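Beta-hexosaminidase LpqI (Mycobacterium tuberculosis H37Rv, PDB 6GFV) cleaves terminal beta-1,4-linked N-acetylglucosamine from peptidoglycan fragments as a family 3 glycoside hydrolase, a step in mycobacterial cell-wall recycling. Local coordinates at residues P3-A7 with P339-C343; P9-P13 with V330-T335; P72-A76 with A334-N340. All coordinates share one frame; numbering follows the deposited sequence.

Contact 1. Residues P3-A7 with P339-C343; sequences PRSCA and PNPGC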
loop_
_atom_site.group_PDB
_atom_site.type_symbol
_atom_site.label_atom_id
_atom_site.label_comp_id
_atom_site.label_asym_id
_atom_site.label_seq_id
_atom_site.Cartn_x
_atom_site.Cartn_y
_atom_site.Cartn_z
ATOM N N PRO A 3 8.735 1.859 23.767
ATOM C CA PRO A 3 8.238 3.154 24.250
ATOM C C PRO A 3 8.142 4.243 23.173
ATOM O O PRO A 3 8.976 4.306 22.272
ATOM C CB PRO A 3 9.269 3.541 25.311
ATOM C CG PRO A 3 10.513 2.871 24.880
ATOM C CD PRO A 3 10.088 1.568 24.267
ATOM N N ARG A 4 7.128 5.095 23.277
ATOM C CA ARG A 4 6.961 6.200 22.342
ATOM C C ARG A 4 8.092 7.209 22.470
ATOM O O ARG A 4 8.689 7.355 23.540
ATOM C CB ARG A 4 5.621 6.900 22.565
ATOM C CG ARG A 4 4.448 5.955 22.697
ATOM C CD ARG A 4 3.843 5.648 21.332
ATOM N NE ARG A 4 2.579 4.931 21.462
ATOM C CZ ARG A 4 1.530 5.098 20.662
ATOM N NH1 ARG A 4 1.578 5.968 19.668
ATOM N NH2 ARG A 4 0.423 4.400 20.868
ATOM N N SER A 5 8.362 7.911 21.371
ATOM C CA SER A 5 9.449 8.879 21.301
ATOM C C SER A 5 9.083 10.132 20.520
ATOM O O SER A 5 8.223 10.104 19.650
ATOM C CB SER A 5 10.683 8.251 20.660
ATOM O OG SER A 5 11.642 9.253 20.368
ATOM N N CYS A 6 9.781 11.221 20.819
ATOM C CA CYS A 6 9.579 12.497 20.154
ATOM C C CYS A 6 10.688 12.825 19.139
ATOM O O CYS A 6 10.669 13.892 18.533
ATOM C CB CYS A 6 9.479 13.623 21.195
ATOM S SG CYS A 6 7.930 13.646 22.178
ATOM N N ALA A 7 11.650 11.918 18.970
ATOM C CA ALA A 7 12.718 12.072 17.982
ATOM C C ALA A 7 12.158 12.322 16.589
ATOM O O ALA A 7 11.105 11.804 16.252
ATOM C CB ALA A 7 13.600 10.845 17.961
ATOM N N PRO A 339 4.061 12.596 13.760
ATOM C CA PRO A 339 4.575 12.622 15.131
ATOM C C PRO A 339 3.580 12.090 16.142
ATOM O O PRO A 339 2.377 12.060 15.877
ATOM C CB PRO A 339 4.865 14.106 15.370
ATOM C CG PRO A 339 3.930 14.824 14.479
ATOM C CD PRO A 339 3.615 13.921 13.301
ATOM N N ASN A 340 4.094 11.645 17.283
ATOM C CA ASN A 340 3.241 11.266 18.402
ATOM C C ASN A 340 2.472 12.431 18.987
ATOM O O ASN A 340 2.982 13.546 19.056
ATOM C CB ASN A 340 4.066 10.618 19.504
ATOM C CG ASN A 340 4.353 9.183 19.217
ATOM O OD1 ASN A 340 3.457 8.432 18.840
ATOM N ND2 ASN A 340 5.601 8.785 19.379
ATOM N N PRO A 341 1.229 12.177 19.405
ATOM C CA PRO A 341 0.523 13.242 20.116
ATOM C C PRO A 341 1.139 13.408 21.505
ATOM O O PRO A 341 1.512 12.425 22.144
ATOM C CB PRO A 341 -0.924 12.740 20.169
ATOM C CG PRO A 341 -0.829 11.255 20.013
ATOM C CD PRO A 341 0.410 10.966 19.215
ATOM N N GLY A 342 1.283 14.648 21.945
ATOM C CA GLY A 342 1.965 14.916 23.193
ATOM C C GLY A 342 3.339 15.503 22.958
ATOM O O GLY A 342 3.910 16.141 23.837
ATOM N N CYS A 343 3.884 15.288 21.769
ATOM C CA CYS A 343 5.155 15.900 21.430
ATOM C C CYS A 343 4.929 17.313 20.907
ATOM O O CYS A 343 5.784 17.876 20.223
ATOM C CB CYS A 343 5.911 15.060 20.401
ATOM S SG CYS A 343 6.314 13.391 20.951
HETATM O O HOH W 1 6.740 12.237 17.513
#
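A disulfide between C6 and C343 ties the two ends of the chain together, joining the segment before the first helix to the very last residue. The bond from C6 SG to C343 SG measures 2.0 Å, and its chi3 of -87° is close to the perpendicular arrangement that a relaxed disulfide prefers. In each cysteine SG stands anti to its own carbonyl carbon, so that the two sulfurs meet between the segments. The link lies at the surface, where a covalent bond can hold two irregular termini that share no sheet or helix.

Beside it, N340 supplies the polar half of the contact, using both ends of its amide. ND2 donates to S5 O at 2.9 Å, an acceptor lying near the amide plane; its other N-H goes to P72 O. An asparagine suits this buried place because its amide offers two N-H groups and an acceptor on one short side chain. That acceptor, OD1, receives R4 NH1 at 3.2 Å; it meets the guanidinium at its edge while the two flat groups are turned 61° apart. R4 arrives by a bend at chi2, and its NH2 goes on to bond A68 O. A water accepts from N340 N at 2.7 Å and gives a weak bond to S5 O.

Each segment also shapes its own backbone. S5 OG accepts from A7 N at 3.0 Å in an ST turn, while N340 to C343 form a type II turn whose positive phi at G342 is readily adopted by glycine.

The N-terminal arm precedes helix 18-23 and the C-terminal tail follows helix 323-337; both pack on the loop that leads from helix 62-69 into strand 76-83, R4 on P74 and N340 on L73 and P74.

Contact 2. Residues P9-P13 with V330-T335; sequences PAGIP and VVRVAT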
loop_
_atom_site.group_PDB
_atom_site.type_symbol
_atom_site.label_atom_id
_atom_site.label_comp_id
_atom_site.label_asym_id
_atom_site.label_seq_id
_atom_site.Cartn_x
_atom_site.Cartn_y
_atom_site.Cartn_z
ATOM N N PRO A 9 11.886 11.925 12.454
ATOM C CA PRO A 9 11.943 10.719 11.621
ATOM C C PRO A 9 13.350 10.260 11.246
ATOM O O PRO A 9 13.641 9.088 11.373
ATOM C CB PRO A 9 11.169 11.135 10.374
ATOM C CG PRO A 9 10.182 12.092 10.875
ATOM C CD PRO A 9 10.866 12.864 11.962
ATOM N N ALA A 10 14.205 11.168 10.802
ATOM C CA ALA A 10 15.557 10.803 10.409
ATOM C C ALA A 10 16.344 10.159 11.554
ATOM O O ALA A 10 17.310 9.440 11.322
ATOM C CB ALA A 10 16.296 12.025 9.887
ATOM N N GLY A 11 15.926 10.412 12.785
ATOM C CA GLY A 11 16.641 9.910 13.936
ATOM C C GLY A 11 16.035 8.667 14.531
ATOM O O GLY A 11 16.648 8.001 15.347
ATOM N N ILE A 12 14.822 8.345 14.106
ATOM C CA ILE A 12 14.113 7.193 14.643
ATOM C C ILE A 12 14.922 5.882 14.620
ATOM O O ILE A 12 14.845 5.123 15.580
ATOM C CB ILE A 12 12.777 6.997 13.910
ATOM C CG1 ILE A 12 11.814 8.118 14.286
ATOM C CG2 ILE A 12 12.148 5.663 14.260
ATOM C CD1 ILE A 12 11.321 8.031 15.711
ATOM N N PRO A 13 15.708 5.617 13.549
ATOM C CA PRO A 13 16.524 4.394 13.570
ATOM C C PRO A 13 17.464 4.238 14.763
ATOM O O PRO A 13 17.657 3.104 15.192
ATOM C CB PRO A 13 17.330 4.500 12.285
ATOM C CG PRO A 13 16.429 5.220 11.361
ATOM C CD PRO A 13 15.692 6.216 12.200
ATOM N N VAL A 330 12.869 2.827 7.180
ATOM C CA VAL A 330 12.335 3.173 8.496
ATOM C C VAL A 330 12.064 4.674 8.614
ATOM O O VAL A 330 11.085 5.087 9.234
ATOM C CB VAL A 330 13.271 2.732 9.657
ATOM C CG1 VAL A 330 12.813 3.344 10.981
ATOM C CG2 VAL A 330 13.305 1.212 9.768
ATOM N N VAL A 331 12.905 5.486 7.985
ATOM C CA VAL A 331 12.719 6.936 8.006
ATOM C C VAL A 331 11.488 7.334 7.203
ATOM O O VAL A 331 10.735 8.212 7.601
ATOM C CB VAL A 331 13.972 7.684 7.463
ATOM C CG1 VAL A 331 13.700 9.177 7.317
ATOM C CG2 VAL A 331 15.169 7.439 8.374
ATOM N N ARG A 332 11.275 6.661 6.082
ATOM C CA ARG A 332 10.109 6.925 5.254
ATOM C C ARG A 332 8.818 6.571 5.984
ATOM O O ARG A 332 7.819 7.270 5.866
ATOM C CB ARG A 332 10.200 6.150 3.937
ATOM C CG ARG A 332 11.169 6.743 2.958
ATOM C CD ARG A 332 10.910 6.243 1.562
ATOM N NE ARG A 332 11.980 6.631 0.651
ATOM C CZ ARG A 332 12.984 5.835 0.303
ATOM N NH1 ARG A 332 13.044 4.606 0.773
ATOM N NH2 ARG A 332 13.914 6.261 -0.537
ATOM N N VAL A 333 8.840 5.496 6.760
ATOM C CA VAL A 333 7.608 5.093 7.408
ATOM C C VAL A 333 7.340 6.003 8.619
ATOM O O VAL A 333 6.194 6.354 8.876
ATOM C CB VAL A 333 7.619 3.586 7.784
ATOM C CG1 VAL A 333 7.881 2.747 6.543
ATOM C CG2 VAL A 333 8.634 3.275 8.824
ATOM N N ALA A 334 8.387 6.455 9.307
ATOM C CA ALA A 334 8.186 7.424 10.382
ATOM C C ALA A 334 7.524 8.699 9.852
ATOM O O ALA A 334 6.606 9.235 10.473
ATOM C CB ALA A 334 9.512 7.754 11.072
ATOM N N THR A 335 7.995 9.168 8.703
ATOM C CA THR A 335 7.496 10.375 8.062
ATOM C C THR A 335 6.035 10.185 7.687
ATOM O O THR A 335 5.215 11.069 7.880
ATOM C CB THR A 335 8.328 10.741 6.773
ATOM O OG1 THR A 335 9.702 10.946 7.106
ATOM C CG2 THR A 335 7.799 11.985 6.113
#
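V331 meets P9, A10 and P13 with its two methyl branches, and its side chain can be followed outward from the helix. CB lies 4.2 Å from P9 O. From there CG1, anti to the backbone N (chi1 172°), and CG2, beside the backbone N, both reach A10 CA at 4.0 Å. CG2 alone also touches P9 O, at 3.7 Å, and P13 CG, at 3.9 Å. A beta-branched valine suits this place because its fork straddles A10, without a long chain to be fixed.

On the next turn of the helix A334 brings only a methyl, whose CB packs against P9 CB at 3.8 Å and against I12 CG1. The small side chain lets the proline ring come close to the helix. T335, at the far end of the segment from V330, has OG1 3.6 Å from P9 CB; the hydroxyl is meanwhile turned back to donate to V331 O. That carbonyl also accepts from T335 N, and the two donors reach it from opposite faces of its plane. V330 CG1 lies 4.1 Å from I12 CG2, the two side chains crossing at about a right angle, whereas the P13 ring and the V330 side chain run past each other in opposite directions, with P13 CG at the same CG1.

No hydrogen bond spans this contact, which is van der Waals packing, almost wholly between carbon atoms. The 3-10 turn at 9-11 keeps its shape by the bond from I12 N to P9 O, and the rings of P9 and, further on, P13 present carbons to the helix.

The turn lies ahead of helix 18-23 and covers one flank of helix 323-337. V330 also packs on L25 and A334 on L73, while R332, on another side of the helix, makes salt bridges to D262 and D295.

Contact 3. Residues P72-A76 with A334-N340; sequences PLPLA and ATMKGPN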
loop_
_atom_site.group_PDB
_atom_site.type_symbol
_atom_site.label_atom_id
_atom_site.label_comp_id
_atom_site.label_asym_id
_atom_site.label_seq_id
_atom_site.Cartn_x
_atom_site.Cartn_y
_atom_site.Cartn_z
ATOM N N PRO A 72 7.575 2.975 18.319
ATOM C CA PRO A 72 7.678 4.238 19.053
ATOM C C PRO A 72 6.846 5.329 18.414
ATOM O O PRO A 72 6.914 6.480 18.834
ATOM C CB PRO A 72 9.160 4.575 18.937
ATOM C CG PRO A 72 9.481 4.119 17.569
ATOM C CD PRO A 72 8.648 2.870 17.319
ATOM N N LEU A 73 6.104 4.959 17.378
ATOM C CA LEU A 73 5.210 5.872 16.687
ATOM C C LEU A 73 3.862 5.181 16.553
ATOM O O LEU A 73 3.750 3.998 16.849
ATOM C CB LEU A 73 5.780 6.276 15.321
ATOM C CG LEU A 73 6.962 7.257 15.304
ATOM C CD1 LEU A 73 7.368 7.500 13.891
ATOM C CD2 LEU A 73 6.643 8.587 15.992
ATOM N N PRO A 74 2.826 5.927 16.150
ATOM C CA PRO A 74 1.504 5.311 16.087
ATOM C C PRO A 74 1.412 4.149 15.099
ATOM O O PRO A 74 1.931 4.212 13.994
ATOM C CB PRO A 74 0.610 6.470 15.653
ATOM C CG PRO A 74 1.335 7.688 16.128
ATOM C CD PRO A 74 2.763 7.388 15.970
ATOM N N LEU A 75 0.775 3.074 15.528
ATOM C CA LEU A 75 0.499 1.930 14.670
ATOM C C LEU A 75 -0.212 2.347 13.381
ATOM O O LEU A 75 -1.151 3.138 13.433
ATOM C CB LEU A 75 -0.367 0.923 15.427
ATOM C CG LEU A 75 -0.646 -0.431 14.772
ATOM C CD1 LEU A 75 0.591 -1.324 14.803
ATOM C CD2 LEU A 75 -1.837 -1.122 15.409
ATOM N N ALA A 76 0.218 1.827 12.228
ATOM C CA ALA A 76 -0.519 2.061 10.977
ATOM C C ALA A 76 -1.730 1.118 10.867
ATOM O O ALA A 76 -1.618 -0.060 11.167
ATOM C CB ALA A 76 0.401 1.880 9.750
ATOM N N ALA A 334 8.387 6.455 9.307
ATOM C CA ALA A 334 8.186 7.424 10.382
ATOM C C ALA A 334 7.524 8.699 9.852
ATOM O O ALA A 334 6.606 9.235 10.473
ATOM C CB ALA A 334 9.512 7.754 11.072
ATOM N N THR A 335 7.995 9.168 8.703
ATOM C CA THR A 335 7.496 10.375 8.062
ATOM C C THR A 335 6.035 10.185 7.687
ATOM O O THR A 335 5.215 11.069 7.880
ATOM C CB THR A 335 8.328 10.741 6.773
ATOM O OG1 THR A 335 9.702 10.946 7.106
ATOM C CG2 THR A 335 7.799 11.985 6.113
ATOM N N MET A 336 5.722 9.010 7.157
ATOM C CA MET A 336 4.351 8.640 6.820
ATOM C C MET A 336 3.448 8.658 8.058
ATOM O O MET A 336 2.349 9.190 8.016
ATOM C CB MET A 336 4.323 7.252 6.160
ATOM C CG MET A 336 2.937 6.667 5.922
ATOM S SD MET A 336 2.947 4.984 5.285
ATOM C CE MET A 336 3.172 4.058 6.802
ATOM N N LYS A 337 3.930 8.091 9.156
ATOM C CA LYS A 337 3.116 7.954 10.367
ATOM C C LYS A 337 2.913 9.280 11.083
ATOM O O LYS A 337 1.888 9.485 11.705
ATOM C CB LYS A 337 3.737 6.939 11.326
ATOM C CG LYS A 337 3.458 5.499 10.943
ATOM C CD LYS A 337 4.198 4.536 11.822
ATOM C CE LYS A 337 3.781 3.102 11.547
ATOM N NZ LYS A 337 4.324 2.200 12.562
ATOM N N GLY A 338 3.875 10.185 10.981
ATOM C CA GLY A 338 3.757 11.473 11.624
ATOM C C GLY A 338 4.089 11.436 13.105
ATOM O O GLY A 338 4.358 10.382 13.666
ATOM N N PRO A 339 4.061 12.596 13.760
ATOM C CA PRO A 339 4.575 12.622 15.131
ATOM C C PRO A 339 3.580 12.090 16.142
ATOM O O PRO A 339 2.377 12.060 15.877
ATOM C CB PRO A 339 4.865 14.106 15.370
ATOM C CG PRO A 339 3.930 14.824 14.479
ATOM C CD PRO A 339 3.615 13.921 13.301
ATOM N N ASN A 340 4.094 11.645 17.283
ATOM C CA ASN A 340 3.241 11.266 18.402
ATOM C C ASN A 340 2.472 12.431 18.987
ATOM O O ASN A 340 2.982 13.546 19.056
ATOM C CB ASN A 340 4.066 10.618 19.504
ATOM C CG ASN A 340 4.353 9.183 19.217
ATOM O OD1 ASN A 340 3.457 8.432 18.840
ATOM N ND2 ASN A 340 5.601 8.785 19.379
HETATM O O HOH W 2 4.417 1.448 15.466
#
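L73 places its two methyls on different parts of the 334-340 segment. With CG beside the backbone N (chi1 -74°) and the next torsion extended, CD1 comes to rest 3.6 Å from A334 CB, while CD2 sits against N340 ND2 (3.5 Å) and near G338 O. A forked leucine thus spans helix end and loop.

K337 leaves the helix with every torsion beyond chi1 near 180°, and this straight chain passes across the P74 carbonyl oxygen, CD lying 3.2 Å from P74 O and CE 4.0 Å from A76 CB. NZ is delivered to G46 O and Q24 OE1, with a weak bond to a water that donates to L73 O. A long aliphatic chain ending in an amino group suits this path.

The bond from N340 ND2 to P72 O is 2.7 Å long and nearly in the amide plane, and OD1 lies 3.1 Å from P74 CD. G338, with a phi of 80°, ends the helix; a side chain there would run into P339 CD.

The contact sets the end of helix 323-337 against the loop joining helix 62-69 to strand 76-83, with M336 and A76 both reaching strand 130-131.

In the fold
Three contacts bring the two chain ends and the 72-76 loop together on one side of the glycosidase's TIM-barrel domain. Contacts 1 and 3 lie closest, with centres about 8 Å apart, and share P339 and N340; they are further joined by a probable hydrogen bond from S5 N to P72 O (3.3 Å). Contacts 2 and 3 have centres about 9 Å apart and draw on successive turns of helix 323-337, sharing A334 and T335. Contact 1 is about 12 Å from contact 2, centre to centre, and A7 O packs on I12 CD1. All three lie away from the residues assigned by similarity to substrate binding and catalysis, among them D268 and H193.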